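Local atomic coordinates of RNA-binding protein RMD9, mitochondrial (Saccharomyces cerevisiae S288C, PDB entry 7A9X), a protein that binds the dodecamer motif in the 3'-UTRs of yeast mitochondrial mRNAs and takes part in the processing or stability of these messages. Residues His42-Phe47 with Arg98-Phe103; Tyr106-Leu111 with Gly162-Ser167; Arg189-Ser194 with Ala205-Lys210. All blocks are in the same frame, centred on the assembly; numbering follows the deposited sequence.

In the fold
All three contacts are mainly buried, and each sets a piece of helix against a linker. Contact 1 is purely apolar across its segments and lies about 12 Å from the bound RNA at the nearest atoms; its one exposed member is D102. Helix 105-128 serves two contacts: it carries a segment of contact 2 and also packs on L44, F47 and F103 of contact 1. Contact 2 mixes valine packing with a serine pair, of which S167 nears adenosine A3 of chain B. Contact 3 has an indole-to-carbonyl hydrogen bond and a CH-pi contact at the passage from PPR1 to PPR2. It meets contact 2 where F206 packs on V166, whereas contacts 1 and 3 do not touch.

Contact 1 of 3, residues His42-Phe47 with Arg98-Phe103; sequences HELLSF and RESPDF
F47 and F103 meet where the short helix 41-48, ahead of the pentatricopeptide repeats, packs on the turn that joins helix 78-97 to helix 105-128. The two rings form a T-shaped, edge-to-face pair with centroids 5.0 Å apart and planes at 66°. F103 supplies the edge: its CE1 stands over the centre of the F47 ring, and its CZ comes to 3.8 Å from F47 CZ. CG anti to the backbone N (chi1 175°) carries the F47 ring out to the linker, where one of its faces receives this edge.

One helical turn back, L44 forks over the same linker. Its CD2 lies at the edge of the F103 ring, close to the ring plane, 3.9 Å from F103 CD1. The other methyl, CD1, meets the turn, 3.7 Å from D102 CB, with S100 OG also near. F103 is thus touched along its rim by both residues of the helix, while F47 receives it on a face. No hydrogen bond crosses between the segments, so shape and apolar contact carry the meeting.

Within the linker, a type I turn runs from S100 to F103, and S100 OG accepts from the backbone N of D102 at 3.3 Å, an ST turn. D102 is exposed, although its CB helps to cover L44.

Several helices close round this cluster. L97, near the end of helix 78-97, touches both phenylalanines; from helix 105-128, R107 covers L44 and F47, L111 lies against F47, and V108 against F103. E43, on the same short helix, hydrogen-bonds through OE1 to S96 OG, a polar tie to helix 78-97.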
loop_
_atom_site.group_PDB
_atom_site.type_symbol
_atom_site.label_atom_id
_atom_site.label_comp_id
_atom_site.label_asym_id
_atom_site.label_seq_id
_atom_site.Cartn_x
_atom_site.Cartn_y
_atom_site.Cartn_z
ATOM N N HIS A 42 -27.272 -26.910 -13.653
ATOM C CA HIS A 42 -26.952 -25.706 -14.415
ATOM C C HIS A 42 -26.119 -24.733 -13.591
ATOM O O HIS A 42 -25.219 -24.072 -14.122
ATOM C CB HIS A 42 -28.233 -25.031 -14.906
ATOM C CG HIS A 42 -28.003 -23.699 -15.553
ATOM N ND1 HIS A 42 -28.300 -22.508 -14.929
ATOM C CD2 HIS A 42 -27.491 -23.372 -16.763
ATOM C CE1 HIS A 42 -27.989 -21.503 -15.728
ATOM N NE2 HIS A 42 -27.495 -22.001 -16.847
ATOM N N GLU A 43 -26.400 -24.632 -12.291
ATOM C CA GLU A 43 -25.619 -23.736 -11.443
ATOM C C GLU A 43 -24.211 -24.273 -11.225
ATOM O O GLU A 43 -23.251 -23.497 -11.153
ATOM C CB GLU A 43 -26.331 -23.523 -10.110
ATOM C CG GLU A 43 -27.695 -22.883 -10.246
ATOM C CD GLU A 43 -28.370 -22.669 -8.910
ATOM O OE1 GLU A 43 -27.724 -22.926 -7.873
ATOM O OE2 GLU A 43 -29.544 -22.243 -8.898
ATOM N N LEU A 44 -24.068 -25.597 -11.114
ATOM C CA LEU A 44 -22.740 -26.192 -11.004
ATOM C C LEU A 44 -21.959 -26.042 -12.303
ATOM O O LEU A 44 -20.753 -25.771 -12.281
ATOM C CB LEU A 44 -22.852 -27.666 -10.616
ATOM C CG LEU A 44 -23.204 -27.993 -9.163
ATOM C CD1 LEU A 44 -23.599 -29.453 -9.034
ATOM C CD2 LEU A 44 -22.038 -27.678 -8.244
ATOM N N LEU A 45 -22.628 -26.216 -13.444
ATOM C CA LEU A 45 -21.942 -26.094 -14.726
ATOM C C LEU A 45 -21.480 -24.665 -14.972
ATOM O O LEU A 45 -20.339 -24.442 -15.396
ATOM C CB LEU A 45 -22.853 -26.570 -15.857
ATOM C CG LEU A 45 -22.556 -27.968 -16.408
ATOM C CD1 LEU A 45 -21.170 -28.011 -17.040
ATOM C CD2 LEU A 45 -22.691 -29.036 -15.328
ATOM N N SER A 46 -22.348 -23.685 -14.706
ATOM C CA SER A 46 -21.970 -22.291 -14.904
ATOM C C SER A 46 -20.893 -21.860 -13.917
ATOM O O SER A 46 -20.038 -21.035 -14.258
ATOM C CB SER A 46 -23.199 -21.387 -14.781
ATOM O OG SER A 46 -23.816 -21.542 -13.514
ATOM N N PHE A 47 -20.920 -22.402 -12.695
ATOM C CA PHE A 47 -19.885 -22.083 -11.717
ATOM C C PHE A 47 -18.517 -22.534 -12.205
ATOM O O PHE A 47 -17.529 -21.803 -12.073
ATOM C CB PHE A 47 -20.219 -22.732 -10.372
ATOM C CG PHE A 47 -19.152 -22.553 -9.318
ATOM C CD1 PHE A 47 -18.157 -23.504 -9.146
ATOM C CD2 PHE A 47 -19.155 -21.442 -8.490
ATOM C CE1 PHE A 47 -17.178 -23.344 -8.177
ATOM C CE2 PHE A 47 -18.179 -21.277 -7.516
ATOM C CZ PHE A 47 -17.190 -22.228 -7.359
ATOM N N ARG A 98 -23.778 -23.947 -2.145
ATOM C CA ARG A 98 -23.273 -24.490 -0.889
ATOM C C ARG A 98 -24.242 -25.481 -0.260
ATOM O O ARG A 98 -23.833 -26.263 0.605
ATOM C CB ARG A 98 -22.959 -23.361 0.094
ATOM C CG ARG A 98 -24.129 -22.449 0.423
ATOM C CD ARG A 98 -23.757 -21.502 1.555
ATOM N NE ARG A 98 -24.744 -20.446 1.757
ATOM C CZ ARG A 98 -24.645 -19.504 2.690
ATOM N NH1 ARG A 98 -25.587 -18.578 2.806
ATOM N NH2 ARG A 98 -23.602 -19.489 3.508
ATOM N N GLU A 99 -25.512 -25.467 -0.672
ATOM C CA GLU A 99 -26.467 -26.472 -0.226
ATOM C C GLU A 99 -26.369 -27.761 -1.032
ATOM O O GLU A 99 -26.872 -28.798 -0.585
ATOM C CB GLU A 99 -27.891 -25.921 -0.315
ATOM C CG GLU A 99 -28.128 -24.690 0.540
ATOM C CD GLU A 99 -27.987 -24.975 2.021
ATOM O OE1 GLU A 99 -28.302 -26.109 2.446
ATOM O OE2 GLU A 99 -27.559 -24.066 2.763
ATOM N N SER A 100 -25.739 -27.716 -2.201
ATOM C CA SER A 100 -25.608 -28.906 -3.024
ATOM C C SER A 100 -24.526 -29.824 -2.456
ATOM O O SER A 100 -23.504 -29.348 -1.951
ATOM C CB SER A 100 -25.265 -28.524 -4.461
ATOM O OG SER A 100 -24.985 -29.674 -5.240
ATOM N N PRO A 101 -24.725 -31.144 -2.516
ATOM C CA PRO A 101 -23.662 -32.062 -2.086
ATOM C C PRO A 101 -22.532 -32.197 -3.090
ATOM O O PRO A 101 -21.411 -32.535 -2.689
ATOM C CB PRO A 101 -24.402 -33.395 -1.907
ATOM C CG PRO A 101 -25.530 -33.310 -2.884
ATOM C CD PRO A 101 -25.947 -31.860 -2.920
ATOM N N ASP A 102 -22.785 -31.943 -4.374
ATOM C CA ASP A 102 -21.756 -32.010 -5.403
ATOM C C ASP A 102 -20.842 -30.792 -5.406
ATOM O O ASP A 102 -20.032 -30.640 -6.329
ATOM C CB ASP A 102 -22.400 -32.178 -6.780
ATOM C CG ASP A 102 -23.169 -33.475 -6.908
ATOM O OD1 ASP A 102 -23.147 -34.275 -5.949
ATOM O OD2 ASP A 102 -23.796 -33.694 -7.965
ATOM N N PHE A 103 -20.959 -29.919 -4.407
ATOM C CA PHE A 103 -20.076 -28.763 -4.275
ATOM C C PHE A 103 -18.821 -29.188 -3.510
ATOM O O PHE A 103 -18.601 -28.845 -2.347
ATOM C CB PHE A 103 -20.807 -27.615 -3.590
ATOM C CG PHE A 103 -20.304 -26.260 -3.982
ATOM C CD1 PHE A 103 -20.289 -25.872 -5.309
ATOM C CD2 PHE A 103 -19.858 -25.369 -3.021
ATOM C CE1 PHE A 103 -19.826 -24.624 -5.675
ATOM C CE2 PHE A 103 -19.396 -24.119 -3.380
ATOM C CZ PHE A 103 -19.380 -23.745 -4.707
#

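Contact 2 of 3, residues Tyr106-Leu111 with Gly162-Ser167; sequences YRVSRL and GKVSVS. With nucleotides of chain B.
S109 and S167 meet hydroxyl to hydroxyl, OG to OG at 3.0 Å, where helix 105-128 passes the loop leading into helix 168-180. S109 OG is anti to its carbonyl carbon (chi1 -61°), beside the backbone N, and hydrogen-bonds to A105 O one turn earlier in its helix. It also faces the S167 backbone N, a weak bond of 3.3 Å that is nearly straight at 170°. S167 holds its OG between backbone N and carbonyl carbon (chi1 70°); sitting at the N-cap of helix 168-180, that oxygen makes weak bonds to the backbone N of Y169 and of G170.

V108 brings the apolar half. CG2, the methyl anti to the carbonyl carbon, lies 3.8 Å from V164 CB, and the two side chains cross obliquely. The branch point of V108 is pressed against the loop backbone as well, with CB 3.4 Å from S165 O. V166 reaches back with CG2, its methyl anti to the backbone N, to 3.4 Å from S109 OG; its other methyl, CG1, packs on F206.

On the RNA side, Y106 meets adenosine A3 of chain B by its rim: CE1 comes to 3.5 Å from C2 of the base, which lies at the edge of the phenol ring. One face of that ring is covered by R110 CG, while the tyrosine OH stands 3.4 Å above the R110 guanidinium plane, offset toward its rim. S167 OG is 3.9 Å from N6 of the same base.

Apolar and polar contacts interleave here, the valines packing also on backbone and hydroxyl oxygens. S109 OG is gripped from both its own helix and the loop, which probably limits its rotation and ties helix 105-128 to the start of PPR1.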
loop_
_atom_site.group_PDB
_atom_site.type_symbol
_atom_site.label_atom_id
_atom_site.label_comp_id
_atom_site.label_asym_id
_atom_site.label_seq_id
_atom_site.Cartn_x
_atom_site.Cartn_y
_atom_site.Cartn_z
ATOM N N TYR A 106 -12.940 -29.224 -4.282
ATOM C CA TYR A 106 -12.254 -28.642 -5.431
ATOM C C TYR A 106 -12.916 -27.342 -5.868
ATOM O O TYR A 106 -12.240 -26.327 -6.069
ATOM C CB TYR A 106 -12.225 -29.650 -6.581
ATOM C CG TYR A 106 -11.512 -29.161 -7.822
ATOM C CD1 TYR A 106 -10.128 -29.213 -7.913
ATOM C CD2 TYR A 106 -12.222 -28.661 -8.907
ATOM C CE1 TYR A 106 -9.470 -28.773 -9.045
ATOM C CE2 TYR A 106 -11.571 -28.218 -10.045
ATOM C CZ TYR A 106 -10.195 -28.277 -10.108
ATOM O OH TYR A 106 -9.541 -27.840 -11.237
ATOM N N ARG A 107 -14.244 -27.352 -6.018
ATOM C CA ARG A 107 -14.950 -26.154 -6.461
ATOM C C ARG A 107 -14.794 -25.014 -5.461
ATOM O O ARG A 107 -14.601 -23.857 -5.855
ATOM C CB ARG A 107 -16.427 -26.470 -6.692
ATOM C CG ARG A 107 -16.693 -27.244 -7.972
ATOM C CD ARG A 107 -18.176 -27.489 -8.182
ATOM N NE ARG A 107 -18.434 -28.200 -9.431
ATOM C CZ ARG A 107 -18.464 -29.524 -9.547
ATOM N NH1 ARG A 107 -18.704 -30.083 -10.724
ATOM N NH2 ARG A 107 -18.254 -30.290 -8.485
ATOM N N VAL A 108 -14.877 -25.320 -4.166
ATOM C CA VAL A 108 -14.683 -24.291 -3.149
ATOM C C VAL A 108 -13.256 -23.762 -3.197
ATOM O O VAL A 108 -13.023 -22.551 -3.092
ATOM C CB VAL A 108 -15.036 -24.844 -1.756
ATOM C CG1 VAL A 108 -14.838 -23.777 -0.687
ATOM C CG2 VAL A 108 -16.467 -25.357 -1.736
ATOM N N SER A 109 -12.282 -24.657 -3.371
ATOM C CA SER A 109 -10.883 -24.244 -3.408
ATOM C C SER A 109 -10.594 -23.364 -4.617
ATOM O O SER A 109 -9.853 -22.379 -4.512
ATOM C CB SER A 109 -9.977 -25.474 -3.412
ATOM O OG SER A 109 -10.162 -26.246 -2.239
ATOM N N ARG A 110 -11.163 -23.706 -5.776
ATOM C CA ARG A 110 -10.976 -22.875 -6.961
ATOM C C ARG A 110 -11.585 -21.492 -6.772
ATOM O O ARG A 110 -11.056 -20.503 -7.290
ATOM C CB ARG A 110 -11.583 -23.563 -8.185
ATOM C CG ARG A 110 -10.920 -24.887 -8.552
ATOM C CD ARG A 110 -9.778 -24.699 -9.538
ATOM N NE ARG A 110 -10.261 -24.484 -10.901
ATOM C CZ ARG A 110 -9.471 -24.310 -11.956
ATOM N NH1 ARG A 110 -9.998 -24.121 -13.159
ATOM N NH2 ARG A 110 -8.152 -24.322 -11.811
ATOM N N LEU A 111 -12.690 -21.402 -6.026
ATOM C CA LEU A 111 -13.290 -20.101 -5.750
ATOM C C LEU A 111 -12.415 -19.273 -4.817
ATOM O O LEU A 111 -12.226 -18.072 -5.041
ATOM C CB LEU A 111 -14.684 -20.279 -5.151
ATOM C CG LEU A 111 -15.421 -18.981 -4.815
ATOM C CD1 LEU A 111 -15.627 -18.151 -6.073
ATOM C CD2 LEU A 111 -16.749 -19.277 -4.142
ATOM N N GLY A 162 -19.144 -26.261 8.596
ATOM C CA GLY A 162 -19.179 -27.572 7.977
ATOM C C GLY A 162 -20.085 -27.667 6.767
ATOM O O GLY A 162 -20.387 -28.768 6.295
ATOM N N LYS A 163 -20.526 -26.514 6.258
ATOM C CA LYS A 163 -21.398 -26.508 5.088
ATOM C C LYS A 163 -20.656 -26.985 3.847
ATOM O O LYS A 163 -21.180 -27.790 3.069
ATOM C CB LYS A 163 -21.973 -25.112 4.860
ATOM C CG LYS A 163 -23.052 -24.701 5.843
ATOM C CD LYS A 163 -23.609 -23.338 5.472
ATOM C CE LYS A 163 -24.738 -22.912 6.396
ATOM N NZ LYS A 163 -25.230 -21.547 6.049
ATOM N N VAL A 164 -19.434 -26.498 3.646
ATOM C CA VAL A 164 -18.638 -26.832 2.474
ATOM C C VAL A 164 -17.284 -27.350 2.930
ATOM O O VAL A 164 -16.809 -27.029 4.024
ATOM C CB VAL A 164 -18.469 -25.621 1.530
ATOM C CG1 VAL A 164 -19.809 -25.226 0.926
ATOM C CG2 VAL A 164 -17.854 -24.447 2.277
ATOM N N SER A 165 -16.668 -28.167 2.085
ATOM C CA SER A 165 -15.348 -28.719 2.339
ATOM C C SER A 165 -14.297 -27.972 1.530
ATOM O O SER A 165 -14.599 -27.294 0.546
ATOM C CB SER A 165 -15.310 -30.211 1.999
ATOM O OG SER A 165 -13.988 -30.712 2.063
ATOM N N VAL A 166 -13.042 -28.107 1.957
ATOM C CA VAL A 166 -11.929 -27.455 1.281
ATOM C C VAL A 166 -10.706 -28.358 1.372
ATOM O O VAL A 166 -10.570 -29.163 2.299
ATOM C CB VAL A 166 -11.652 -26.052 1.878
ATOM C CG1 VAL A 166 -10.944 -26.154 3.228
ATOM C CG2 VAL A 166 -10.873 -25.194 0.896
ATOM N N SER A 167 -9.824 -28.231 0.386
ATOM C CA SER A 167 -8.592 -28.996 0.323
ATOM C C SER A 167 -7.439 -28.166 0.884
ATOM O O SER A 167 -7.606 -27.010 1.281
ATOM C CB SER A 167 -8.306 -29.430 -1.115
ATOM O OG SER A 167 -7.950 -28.318 -1.919
ATOM P P A B 3 1.983 -26.760 -5.448
ATOM O OP1 A B 3 3.099 -25.781 -5.388
ATOM O OP2 A B 3 1.331 -27.215 -4.193
ATOM O "O5'" A B 3 0.854 -26.147 -6.385
ATOM C "C5'" A B 3 1.169 -25.634 -7.669
ATOM C "C4'" A B 3 -0.082 -25.337 -8.452
ATOM O "O4'" A B 3 -0.826 -26.564 -8.661
ATOM C "C3'" A B 3 -1.078 -24.406 -7.776
ATOM O "O3'" A B 3 -0.738 -23.039 -7.946
ATOM C "C2'" A B 3 -2.400 -24.798 -8.425
ATOM O "O2'" A B 3 -2.532 -24.195 -9.705
ATOM C "C1'" A B 3 -2.212 -26.305 -8.618
ATOM N N9 A B 3 -2.799 -27.091 -7.518
ATOM C C8 A B 3 -2.193 -27.494 -6.353
ATOM N N7 A B 3 -2.975 -28.187 -5.562
ATOM C C5 A B 3 -4.177 -28.246 -6.253
ATOM C C6 A B 3 -5.415 -28.842 -5.952
ATOM N N6 A B 3 -5.656 -29.520 -4.829
ATOM N N1 A B 3 -6.411 -28.715 -6.857
ATOM C C2 A B 3 -6.171 -28.035 -7.984
ATOM N N3 A B 3 -5.052 -27.432 -8.381
ATOM C C4 A B 3 -4.084 -27.575 -7.459
#

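Contact 3 of 3, residues Arg189-Ser194 with Ala205-Lys210; sequences RIWEAS and AFQEPK. With nucleotides of chain B.
W191 and S194, at the C-terminal side of helix 184-193 within the PPR1 range, face F206 and Q207 in the linker to PPR2. The CA of S194 is 6.6 Å from that of F206, the closest such pair across the two segments. Opposite, a type I turn from A205 to E208, closed by E208 N to A205 O, joins helix 200-205 to helix 209-223, and E208 takes the N-cap position of the latter. Arrays of paired helices are the architecture of pentatricopeptide repeats.

The turn presents F206 O to the indole. W191 NE1 donates to it at 2.9 Å with an N-H...O angle of 133°, a bent bond; the oxygen lies close to the indole plane, while the donor is tilted 28° from the carbonyl plane. Q207 bends at chi2, and its side chain crosses that of W191 at about a right angle, with the amide plane turned 40° from the indole and NE2 3.8 Å from W191 NE1. Losing the indole to an alanine here would probably leave F206 O without this donor and open a gap beside V211, M215 and L219 of helix 209-223, which the ring now touches.

The F206 ring takes S194 CB over one face, a CH-pi contact, while I190 CG2 packs on its CE2 at 4.3 Å. Further along, K210 extends beyond CG toward adenosine A3 of chain B, where its NZ lies 3.5 Å from N7 of the base and 3.8 Å from the phosphate oxygen OP2.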
loop_
_atom_site.group_PDB
_atom_site.type_symbol
_atom_site.label_atom_id
_atom_site.label_comp_id
_atom_site.label_asym_id
_atom_site.label_seq_id
_atom_site.Cartn_x
_atom_site.Cartn_y
_atom_site.Cartn_z
ATOM N N ARG A 189 -6.532 -18.395 14.395
ATOM C CA ARG A 189 -7.793 -18.909 14.923
ATOM C C ARG A 189 -8.442 -19.881 13.946
ATOM O O ARG A 189 -8.869 -20.975 14.331
ATOM C CB ARG A 189 -8.744 -17.754 15.232
ATOM C CG ARG A 189 -8.206 -16.735 16.221
ATOM C CD ARG A 189 -9.098 -15.504 16.253
ATOM N NE ARG A 189 -8.441 -14.363 16.885
ATOM C CZ ARG A 189 -8.910 -13.120 16.856
ATOM N NH1 ARG A 189 -10.043 -12.850 16.221
ATOM N NH2 ARG A 189 -8.243 -12.145 17.458
ATOM N N ILE A 190 -8.529 -19.492 12.670
ATOM C CA ILE A 190 -9.142 -20.358 11.664
ATOM C C ILE A 190 -8.368 -21.663 11.538
ATOM O O ILE A 190 -8.957 -22.748 11.453
ATOM C CB ILE A 190 -9.235 -19.626 10.312
ATOM C CG1 ILE A 190 -10.208 -18.452 10.406
ATOM C CG2 ILE A 190 -9.655 -20.584 9.205
ATOM C CD1 ILE A 190 -10.327 -17.663 9.113
ATOM N N TRP A 191 -7.036 -21.581 11.530
ATOM C CA TRP A 191 -6.221 -22.779 11.361
ATOM C C TRP A 191 -6.383 -23.722 12.546
ATOM O O TRP A 191 -6.610 -24.925 12.370
ATOM C CB TRP A 191 -4.754 -22.389 11.170
ATOM C CG TRP A 191 -3.812 -23.557 11.128
ATOM C CD1 TRP A 191 -3.684 -24.476 10.125
ATOM C CD2 TRP A 191 -2.858 -23.923 12.132
ATOM N NE1 TRP A 191 -2.712 -25.394 10.447
ATOM C CE2 TRP A 191 -2.190 -25.077 11.673
ATOM C CE3 TRP A 191 -2.505 -23.388 13.375
ATOM C CZ2 TRP A 191 -1.190 -25.705 12.416
ATOM C CZ3 TRP A 191 -1.513 -24.012 14.110
ATOM C CH2 TRP A 191 -0.867 -25.158 13.629
ATOM N N GLU A 192 -6.284 -23.191 13.766
ATOM C CA GLU A 192 -6.375 -24.046 14.940
ATOM C C GLU A 192 -7.806 -24.499 15.201
ATOM O O GLU A 192 -8.013 -25.550 15.819
ATOM C CB GLU A 192 -5.804 -23.322 16.161
ATOM C CG GLU A 192 -4.932 -24.209 17.037
ATOM C CD GLU A 192 -3.609 -23.560 17.394
ATOM O OE1 GLU A 192 -3.527 -22.314 17.371
ATOM O OE2 GLU A 192 -2.646 -24.300 17.689
ATOM N N ALA A 193 -8.802 -23.736 14.743
ATOM C CA ALA A 193 -10.178 -24.206 14.849
ATOM C C ALA A 193 -10.467 -25.328 13.862
ATOM O O ALA A 193 -11.411 -26.097 14.073
ATOM C CB ALA A 193 -11.157 -23.053 14.636
ATOM N N SER A 194 -9.674 -25.438 12.793
ATOM C CA SER A 194 -9.837 -26.540 11.854
ATOM C C SER A 194 -9.456 -27.878 12.470
ATOM O O SER A 194 -9.866 -28.921 11.953
ATOM C CB SER A 194 -9.000 -26.292 10.599
ATOM O OG SER A 194 -7.619 -26.285 10.915
ATOM N N ALA A 205 -6.772 -31.517 5.765
ATOM C CA ALA A 205 -6.247 -30.629 4.733
ATOM C C ALA A 205 -5.527 -29.438 5.347
ATOM O O ALA A 205 -4.491 -29.000 4.833
ATOM C CB ALA A 205 -7.378 -30.162 3.817
ATOM N N PHE A 206 -6.052 -28.906 6.453
ATOM C CA PHE A 206 -5.415 -27.782 7.130
ATOM C C PHE A 206 -4.124 -28.170 7.841
ATOM O O PHE A 206 -3.407 -27.280 8.310
ATOM C CB PHE A 206 -6.379 -27.151 8.136
ATOM C CG PHE A 206 -7.326 -26.147 7.531
ATOM C CD1 PHE A 206 -8.496 -26.560 6.913
ATOM C CD2 PHE A 206 -7.051 -24.789 7.595
ATOM C CE1 PHE A 206 -9.370 -25.638 6.361
ATOM C CE2 PHE A 206 -7.920 -23.861 7.045
ATOM C CZ PHE A 206 -9.080 -24.286 6.427
ATOM N N GLN A 207 -3.813 -29.462 7.936
ATOM C CA GLN A 207 -2.578 -29.930 8.547
ATOM C C GLN A 207 -1.559 -30.400 7.520
ATOM O O GLN A 207 -0.493 -30.896 7.900
ATOM C CB GLN A 207 -2.875 -31.051 9.545
ATOM C CG GLN A 207 -3.788 -30.623 10.681
ATOM C CD GLN A 207 -3.194 -29.499 11.507
ATOM O OE1 GLN A 207 -1.982 -29.443 11.721
ATOM N NE2 GLN A 207 -4.046 -28.592 11.971
ATOM N N GLU A 208 -1.862 -30.257 6.233
ATOM C CA GLU A 208 -0.931 -30.650 5.189
ATOM C C GLU A 208 0.325 -29.777 5.235
ATOM O O GLU A 208 0.279 -28.637 5.707
ATOM C CB GLU A 208 -1.598 -30.543 3.820
ATOM C CG GLU A 208 -2.712 -31.559 3.601
ATOM C CD GLU A 208 -3.373 -31.422 2.245
ATOM O OE1 GLU A 208 -4.535 -31.863 2.106
ATOM O OE2 GLU A 208 -2.734 -30.874 1.321
ATOM N N PRO A 209 1.461 -30.298 4.754
ATOM C CA PRO A 209 2.725 -29.547 4.875
ATOM C C PRO A 209 2.690 -28.150 4.276
ATOM O O PRO A 209 3.288 -27.229 4.848
ATOM C CB PRO A 209 3.729 -30.449 4.143
ATOM C CG PRO A 209 3.174 -31.821 4.300
ATOM C CD PRO A 209 1.678 -31.668 4.258
ATOM N N LYS A 210 2.017 -27.957 3.139
ATOM C CA LYS A 210 2.017 -26.632 2.528
ATOM C C LYS A 210 1.201 -25.638 3.342
ATOM O O LYS A 210 1.478 -24.434 3.302
ATOM C CB LYS A 210 1.503 -26.700 1.090
ATOM C CG LYS A 210 0.087 -27.225 0.921
ATOM C CD LYS A 210 -0.306 -27.160 -0.545
ATOM C CE LYS A 210 -1.589 -27.915 -0.830
ATOM N NZ LYS A 210 -1.884 -27.925 -2.291
ATOM P P A B 3 1.983 -26.760 -5.448
ATOM O OP1 A B 3 3.099 -25.781 -5.388
ATOM O OP2 A B 3 1.331 -27.215 -4.193
ATOM O "O5'" A B 3 0.854 -26.147 -6.385
ATOM C "C5'" A B 3 1.169 -25.634 -7.669
ATOM C "C4'" A B 3 -0.082 -25.337 -8.452
ATOM O "O4'" A B 3 -0.826 -26.564 -8.661
ATOM C "C3'" A B 3 -1.078 -24.406 -7.776
ATOM O "O3'" A B 3 -0.738 -23.039 -7.946
ATOM C "C2'" A B 3 -2.400 -24.798 -8.425
ATOM O "O2'" A B 3 -2.532 -24.195 -9.705
ATOM C "C1'" A B 3 -2.212 -26.305 -8.618
ATOM N N9 A B 3 -2.799 -27.091 -7.518
ATOM C C8 A B 3 -2.193 -27.494 -6.353
ATOM N N7 A B 3 -2.975 -28.187 -5.562
ATOM C C5 A B 3 -4.177 -28.246 -6.253
ATOM C C6 A B 3 -5.415 -28.842 -5.952
ATOM N N6 A B 3 -5.656 -29.520 -4.829
ATOM N N1 A B 3 -6.411 -28.715 -6.857
ATOM C C2 A B 3 -6.171 -28.035 -7.984
ATOM N N3 A B 3 -5.052 -27.432 -8.381
ATOM C C4 A B 3 -4.084 -27.575 -7.459
#